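Local coordinates for protein sesquisabinene B synthase 2 (Santalum album, PDB 6A2A) that probably cyclises farnesyl diphosphate to sesquisabinene B in a magnesium-dependent reaction, as a plant terpene synthase of the Tpsb subfamily, at residues E407-L410 and D411-V415; G498-R501 and M502-R506; A518-F521 and L522-V526. One frame throughout, in Å; residues are numbered along the deposited sequence.

Contact 1: E407-L410 and D411-V415; sequences EEYL and DNALV
Tyr409 and Ala413, one helical turn apart, meet where the methyl of Ala413 lies over one face of the phenol ring. Ala413 CB stands 3.8 Å from the centroid of the Tyr409 ring, 19° off its normal, a CH-pi contact displaced toward the hydroxyl end, so that Tyr409 CZ comes closest at 3.5 Å. The ring gets there because its CG is turned anti to the backbone N (chi1 167°), which carries it along the helix toward Ala413; a residue as small as alanine lets the flat ring lie close to the backbone. Beneath this pair Ala413 N donates to Tyr409 O at 2.8 Å, nearly along the C=O axis. The same carbonyl oxygen receives a weak bond from Asn412 N and another weak one from a water, which accepts from Asn412 ND2 at 2.9 Å. One residue further on, Leu414 N bonds to Leu410 O at 3.0 Å, and Leu414 CG and CD2 rest against that same oxygen. Helix 406-416 belongs to the all-helical metal-binding domain of class I terpene synthases, and its buried side faces helices 377-400 and 447-462. Asn412 fits that side, giving ND2 to Ser390 O while its side chain lies about 3 Å from that of Glu394, which binds magnesium in this protein, although no metal is bound here. The hydroxyl of Tyr409 is hydrogen-bonded to Asp461, next in sequence after the magnesium ligand Asn460, and Leu410 packs on Ile458 and Arg457. Asp411, exposed, sends OD1 to a salt bridge with Arg450.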
# COMPACT_ATOMS: atom_id res chain seq x y z
N GLU A 407 36.47 9.81 -19.16
CA GLU A 407 35.33 10.51 -19.77
C GLU A 407 34.35 9.48 -20.37
O GLU A 407 33.14 9.66 -20.19
CB GLU A 407 35.76 11.61 -20.76
CG GLU A 407 35.26 13.02 -20.34
CD GLU A 407 36.18 13.89 -19.47
OE1 GLU A 407 37.35 13.46 -19.22
OE2 GLU A 407 35.74 15.03 -19.05
N GLU A 408 34.78 8.38 -20.99
CA GLU A 408 33.82 7.42 -21.52
C GLU A 408 33.09 6.71 -20.36
O GLU A 408 31.87 6.41 -20.46
CB GLU A 408 34.39 6.45 -22.57
CG GLU A 408 35.25 5.32 -22.07
CD GLU A 408 35.88 4.46 -23.17
OE1 GLU A 408 37.09 4.68 -23.50
OE2 GLU A 408 35.15 3.61 -23.72
N TYR A 409 33.82 6.41 -19.32
CA TYR A 409 33.22 5.78 -18.12
C TYR A 409 32.15 6.70 -17.49
O TYR A 409 31.02 6.28 -17.28
CB TYR A 409 34.32 5.43 -17.12
CG TYR A 409 33.78 5.09 -15.76
CD1 TYR A 409 33.22 3.86 -15.53
CD2 TYR A 409 33.82 6.02 -14.73
CE1 TYR A 409 32.70 3.54 -14.29
CE2 TYR A 409 33.36 5.69 -13.48
CZ TYR A 409 32.73 4.49 -13.28
OH TYR A 409 32.25 4.14 -12.06
N LEU A 410 32.46 7.97 -17.25
CA LEU A 410 31.52 8.84 -16.51
C LEU A 410 30.28 9.13 -17.33
O LEU A 410 29.19 9.28 -16.78
CB LEU A 410 32.17 10.15 -16.07
CG LEU A 410 33.20 10.05 -14.96
CD1 LEU A 410 33.82 11.41 -14.71
CD2 LEU A 410 32.58 9.51 -13.66
N ASP A 411 30.40 9.21 -18.67
CA ASP A 411 29.19 9.50 -19.45
C ASP A 411 28.14 8.40 -19.27
O ASP A 411 26.97 8.70 -19.31
CB ASP A 411 29.54 9.71 -20.91
CG ASP A 411 29.89 11.21 -21.21
OD1 ASP A 411 29.31 12.18 -20.58
OD2 ASP A 411 30.80 11.41 -22.07
N ASN A 412 28.57 7.16 -19.09
CA ASN A 412 27.66 6.07 -18.80
C ASN A 412 27.38 5.95 -17.29
O ASN A 412 26.24 5.65 -16.91
CB ASN A 412 28.21 4.76 -19.33
CG ASN A 412 27.25 3.62 -19.20
OD1 ASN A 412 26.24 3.60 -19.91
ND2 ASN A 412 27.58 2.66 -18.36
N ALA A 413 28.38 6.16 -16.43
CA ALA A 413 28.24 5.88 -15.01
C ALA A 413 27.41 6.94 -14.26
O ALA A 413 26.88 6.68 -13.16
CB ALA A 413 29.63 5.70 -14.42
N LEU A 414 27.25 8.12 -14.83
CA LEU A 414 26.36 9.11 -14.28
C LEU A 414 24.91 8.66 -14.51
O LEU A 414 24.06 9.10 -13.78
CB LEU A 414 26.62 10.50 -14.87
CG LEU A 414 26.22 10.70 -16.33
CD1 LEU A 414 24.77 11.04 -16.45
CD2 LEU A 414 27.08 11.75 -17.00
N VAL A 415 24.69 7.73 -15.44
CA VAL A 415 23.36 7.13 -15.63
C VAL A 415 23.26 5.91 -14.71
O VAL A 415 22.26 5.76 -13.99
CB VAL A 415 23.08 6.72 -17.08
CG1 VAL A 415 21.70 6.08 -17.21
CG2 VAL A 415 23.23 7.88 -18.02
O HOH W 1 29.98 3.08 -16.80

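Contact 2: G498-R501 and M502-R506; sequences GLVR and MWWKR
Met502 reaches back along helix 489-510 to Leu499, and its side chain can be followed from root to tip. CB sits over the backbone of the preceding turn, 3.5 Å from Gly498 O, the oxygen that also accepts Met502 N at 3.0 Å. CG is anti to the backbone N (chi1 179°), and bends at chi2 and chi3 then fold the chain back, bringing the methyl CE to 3.9 Å from Leu499 CD2. The two side chains run side by side in the same direction. The same methyl lies 3.3 Å above the plane of the Trp503 ring, toward its rim, a place where a flexible thioether fits well because it can bend to the surface it meets. Trp503 CD1 lies 3.3 Å from Leu499 O, while the indole packs on Ala451 and Leu455 of helix 447-462. On another side Val500 CG1 lies beside Trp504 CD1 at 4.0 Å; the broad indole continues to a stack with Trp217, and its NE1 is satisfied by His533. Arg501 and Lys505, an i to i+4 pair of like charge, are joined through a water that lies at the edge of the Arg501 guanidinium, in its plane, and accepts from Arg501 NE at 3.0 Å and from Lys505 NZ. Gly498 CA lies over one guanidinium face, and Lys505 NZ also forms a salt bridge with Asp181. Buried indoles on one side and partly exposed Arg501 and Lys505 on another make this regular alpha-helix amphipathic, as befits the alpha-helical bundle of a terpene synthase catalytic domain.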
# COMPACT_ATOMS: atom_id res chain seq x y z
N GLY A 498 39.43 16.78 -7.28
CA GLY A 498 39.36 18.01 -7.92
C GLY A 498 38.15 18.15 -8.80
O GLY A 498 37.58 19.25 -8.96
N LEU A 499 37.73 17.04 -9.39
CA LEU A 499 36.54 17.10 -10.19
C LEU A 499 35.32 17.35 -9.32
O LEU A 499 34.37 18.02 -9.79
CB LEU A 499 36.38 15.79 -10.96
CG LEU A 499 37.38 15.56 -12.08
CD1 LEU A 499 37.08 14.25 -12.80
CD2 LEU A 499 37.40 16.73 -13.05
N VAL A 500 35.29 16.79 -8.12
CA VAL A 500 34.17 17.04 -7.23
C VAL A 500 34.09 18.54 -6.96
O VAL A 500 33.01 19.11 -6.95
CB VAL A 500 34.34 16.25 -5.94
CG1 VAL A 500 33.42 16.73 -4.84
CG2 VAL A 500 34.20 14.76 -6.23
N ARG A 501 35.26 19.16 -6.67
CA ARG A 501 35.21 20.59 -6.34
C ARG A 501 34.75 21.41 -7.55
O ARG A 501 33.93 22.32 -7.42
CB ARG A 501 36.56 21.10 -5.84
CG ARG A 501 36.94 20.47 -4.51
CD ARG A 501 38.17 21.11 -3.85
NE ARG A 501 39.32 20.99 -4.71
CZ ARG A 501 40.19 19.98 -4.68
NH1 ARG A 501 40.06 19.00 -3.81
NH2 ARG A 501 41.21 19.98 -5.51
N MET A 502 35.23 21.04 -8.73
CA MET A 502 34.83 21.73 -9.99
C MET A 502 33.31 21.63 -10.22
O MET A 502 32.65 22.60 -10.54
CB MET A 502 35.58 21.11 -11.17
CG MET A 502 35.23 21.74 -12.51
SD MET A 502 33.84 20.98 -13.44
CE MET A 502 34.56 19.36 -13.69
N TRP A 503 32.75 20.43 -10.15
CA TRP A 503 31.31 20.29 -10.45
C TRP A 503 30.46 20.98 -9.39
O TRP A 503 29.43 21.54 -9.70
CB TRP A 503 30.95 18.82 -10.63
CG TRP A 503 31.34 18.19 -11.93
CD1 TRP A 503 32.25 17.21 -12.14
CD2 TRP A 503 30.81 18.52 -13.22
NE1 TRP A 503 32.36 16.92 -13.49
CE2 TRP A 503 31.47 17.70 -14.16
CE3 TRP A 503 29.89 19.46 -13.66
CZ2 TRP A 503 31.20 17.78 -15.52
CZ3 TRP A 503 29.66 19.58 -15.02
CH2 TRP A 503 30.27 18.71 -15.90
N TRP A 504 30.90 20.99 -8.12
CA TRP A 504 30.23 21.80 -7.14
C TRP A 504 30.25 23.29 -7.53
O TRP A 504 29.28 23.97 -7.30
CB TRP A 504 30.86 21.57 -5.75
CG TRP A 504 30.09 20.66 -4.85
CD1 TRP A 504 30.45 19.39 -4.51
CD2 TRP A 504 28.81 20.87 -4.24
NE1 TRP A 504 29.52 18.84 -3.69
CE2 TRP A 504 28.51 19.71 -3.50
CE3 TRP A 504 27.91 21.95 -4.18
CZ2 TRP A 504 27.37 19.60 -2.71
CZ3 TRP A 504 26.77 21.82 -3.43
CH2 TRP A 504 26.51 20.66 -2.69
N LYS A 505 31.38 23.79 -7.98
CA LYS A 505 31.43 25.20 -8.45
C LYS A 505 30.38 25.48 -9.54
O LYS A 505 29.69 26.50 -9.53
CB LYS A 505 32.84 25.49 -8.95
CG LYS A 505 33.89 25.72 -7.85
CD LYS A 505 35.27 25.64 -8.41
CE LYS A 505 36.34 25.73 -7.35
NZ LYS A 505 37.68 25.69 -7.95
N ARG A 506 30.22 24.55 -10.47
CA ARG A 506 29.20 24.71 -11.52
C ARG A 506 27.80 24.66 -10.94
O ARG A 506 26.94 25.44 -11.29
CB ARG A 506 29.47 23.64 -12.59
CG ARG A 506 30.88 23.72 -13.15
CD ARG A 506 31.11 23.17 -14.54
NE ARG A 506 30.71 24.15 -15.53
CZ ARG A 506 30.92 24.00 -16.84
NH1 ARG A 506 31.55 22.92 -17.30
NH2 ARG A 506 30.54 24.95 -17.65
O HOH W 2 39.38 23.27 -6.65

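Contact 3: A518-F521 and L522-V526; sequences AEPF and LSFTV
Glu519 and Ser523 are joined by a short hydrogen bond at the start of helix 521-535: Ser523 OG donates to Glu519 OE1 at 2.7 Å, meeting the carboxylate on its syn side and 21° out of its plane. Ser523 N adds a weak bond to the same oxygen, so OE1 takes both the hydroxyl and an amide of the first turn. The bend of Glu519 at chi2 curls the carboxylate back toward the helix start. Ahead of that turn Ala518 O accepts Leu522 N at 3.1 Å, with the donor standing well above the carbonyl plane. A cis peptide bond precedes Pro520, and proline suits this place because its nitrogen has no hydrogen to offer; its carbonyl is well used, accepting Phe524 N at 3.0 Å in the carbonyl plane. Pro520 O also lies over one face of the Phe524 ring, while Pro520 CB touches Phe524 CZ at 3.6 Å as the two side chains run alongside. Phe521 O serves two donors of one residue, Thr525 N nearly end-on and Thr525 OG1 from 36° above the carbonyl plane, each at 3.1 Å. With its first torsion at -61°, Thr525 sets OG1 beside its own backbone N, from where it serves this carbonyl and also rests 3.2 Å above the Phe521 ring plane. Phe521 packs edge-to-face on Tyr427 in the core. The amides of Leu522, Ser523 (weakly) and Phe524 thus find acceptors in 518-520, and the negative carboxylate of Glu519 would probably be stabilised by the positive end of the helix dipole.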
# COMPACT_ATOMS: atom_id res chain seq x y z
N ALA A 518 12.67 25.38 -10.59
CA ALA A 518 12.14 26.00 -9.39
C ALA A 518 12.27 25.03 -8.22
O ALA A 518 12.50 23.84 -8.41
CB ALA A 518 10.69 26.34 -9.56
N GLU A 519 11.99 25.54 -7.04
CA GLU A 519 11.73 24.65 -5.88
C GLU A 519 10.51 23.78 -6.13
O GLU A 519 9.53 24.23 -6.74
CB GLU A 519 11.55 25.49 -4.61
CG GLU A 519 12.81 26.28 -4.26
CD GLU A 519 14.02 25.48 -3.82
OE1 GLU A 519 13.91 24.21 -3.75
OE2 GLU A 519 15.08 26.08 -3.61
N PRO A 520 10.50 22.54 -5.65
CA PRO A 520 11.54 21.94 -4.83
C PRO A 520 12.64 21.17 -5.59
O PRO A 520 13.63 20.72 -4.98
CB PRO A 520 10.79 20.92 -3.97
CG PRO A 520 9.65 20.51 -4.87
CD PRO A 520 9.27 21.78 -5.60
N PHE A 521 12.54 21.09 -6.90
CA PHE A 521 13.56 20.42 -7.73
C PHE A 521 14.96 21.05 -7.60
O PHE A 521 15.91 20.31 -7.54
CB PHE A 521 13.15 20.39 -9.20
CG PHE A 521 14.09 19.56 -10.04
CD1 PHE A 521 14.10 18.18 -9.93
CD2 PHE A 521 14.99 20.15 -10.89
CE1 PHE A 521 14.97 17.42 -10.70
CE2 PHE A 521 15.84 19.40 -11.68
CZ PHE A 521 15.85 18.02 -11.56
N LEU A 522 15.10 22.38 -7.43
CA LEU A 522 16.40 22.94 -7.22
C LEU A 522 17.06 22.34 -5.98
O LEU A 522 18.24 22.03 -5.99
CB LEU A 522 16.23 24.45 -7.01
CG LEU A 522 15.82 25.24 -8.23
CD1 LEU A 522 15.48 26.67 -7.78
CD2 LEU A 522 16.90 25.23 -9.30
N SER A 523 16.31 22.22 -4.90
CA SER A 523 16.84 21.62 -3.66
C SER A 523 17.16 20.12 -3.82
O SER A 523 18.20 19.68 -3.30
CB SER A 523 15.89 21.81 -2.54
OG SER A 523 15.88 23.18 -2.17
N PHE A 524 16.30 19.38 -4.54
CA PHE A 524 16.50 17.93 -4.71
C PHE A 524 17.85 17.71 -5.40
O PHE A 524 18.57 16.79 -5.05
CB PHE A 524 15.42 17.27 -5.58
CG PHE A 524 14.00 17.29 -5.07
CD1 PHE A 524 13.69 17.58 -3.75
CD2 PHE A 524 12.95 17.06 -5.95
CE1 PHE A 524 12.37 17.60 -3.32
CE2 PHE A 524 11.64 17.07 -5.52
CZ PHE A 524 11.34 17.35 -4.20
N THR A 525 18.14 18.53 -6.41
CA THR A 525 19.30 18.31 -7.26
C THR A 525 20.60 18.50 -6.46
O THR A 525 21.57 17.81 -6.65
CB THR A 525 19.20 19.19 -8.51
OG1 THR A 525 18.03 18.83 -9.22
CG2 THR A 525 20.38 19.06 -9.42
N VAL A 526 20.56 19.45 -5.51
CA VAL A 526 21.68 19.69 -4.67
C VAL A 526 21.73 18.62 -3.56
O VAL A 526 22.82 18.16 -3.27
CB VAL A 526 21.70 21.10 -4.09
CG1 VAL A 526 22.94 21.26 -3.21
CG2 VAL A 526 21.69 22.14 -5.21

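The three contacts follow one another along the chain, each a local meeting within a helix or at its start. Contacts 1 and 2 have centres 16 Å apart and do not touch, their nearest atoms being about 5 Å from each other. All three pack on helix 447-462, which carries the magnesium ligand Asn460. Contact 1 lies closer to the metal site, which is empty in this chain: the Asn412 side chain is about 3 Å from that of Glu394, and the Tyr409 side chain about 7 Å from that of Asn460, against about 10 Å for Val500 of contact 2. Contact 3 lies away from the annotated sites but meets contact 2 directly, Trp504 CH2 packing 3.7 Å from Val526 CG1.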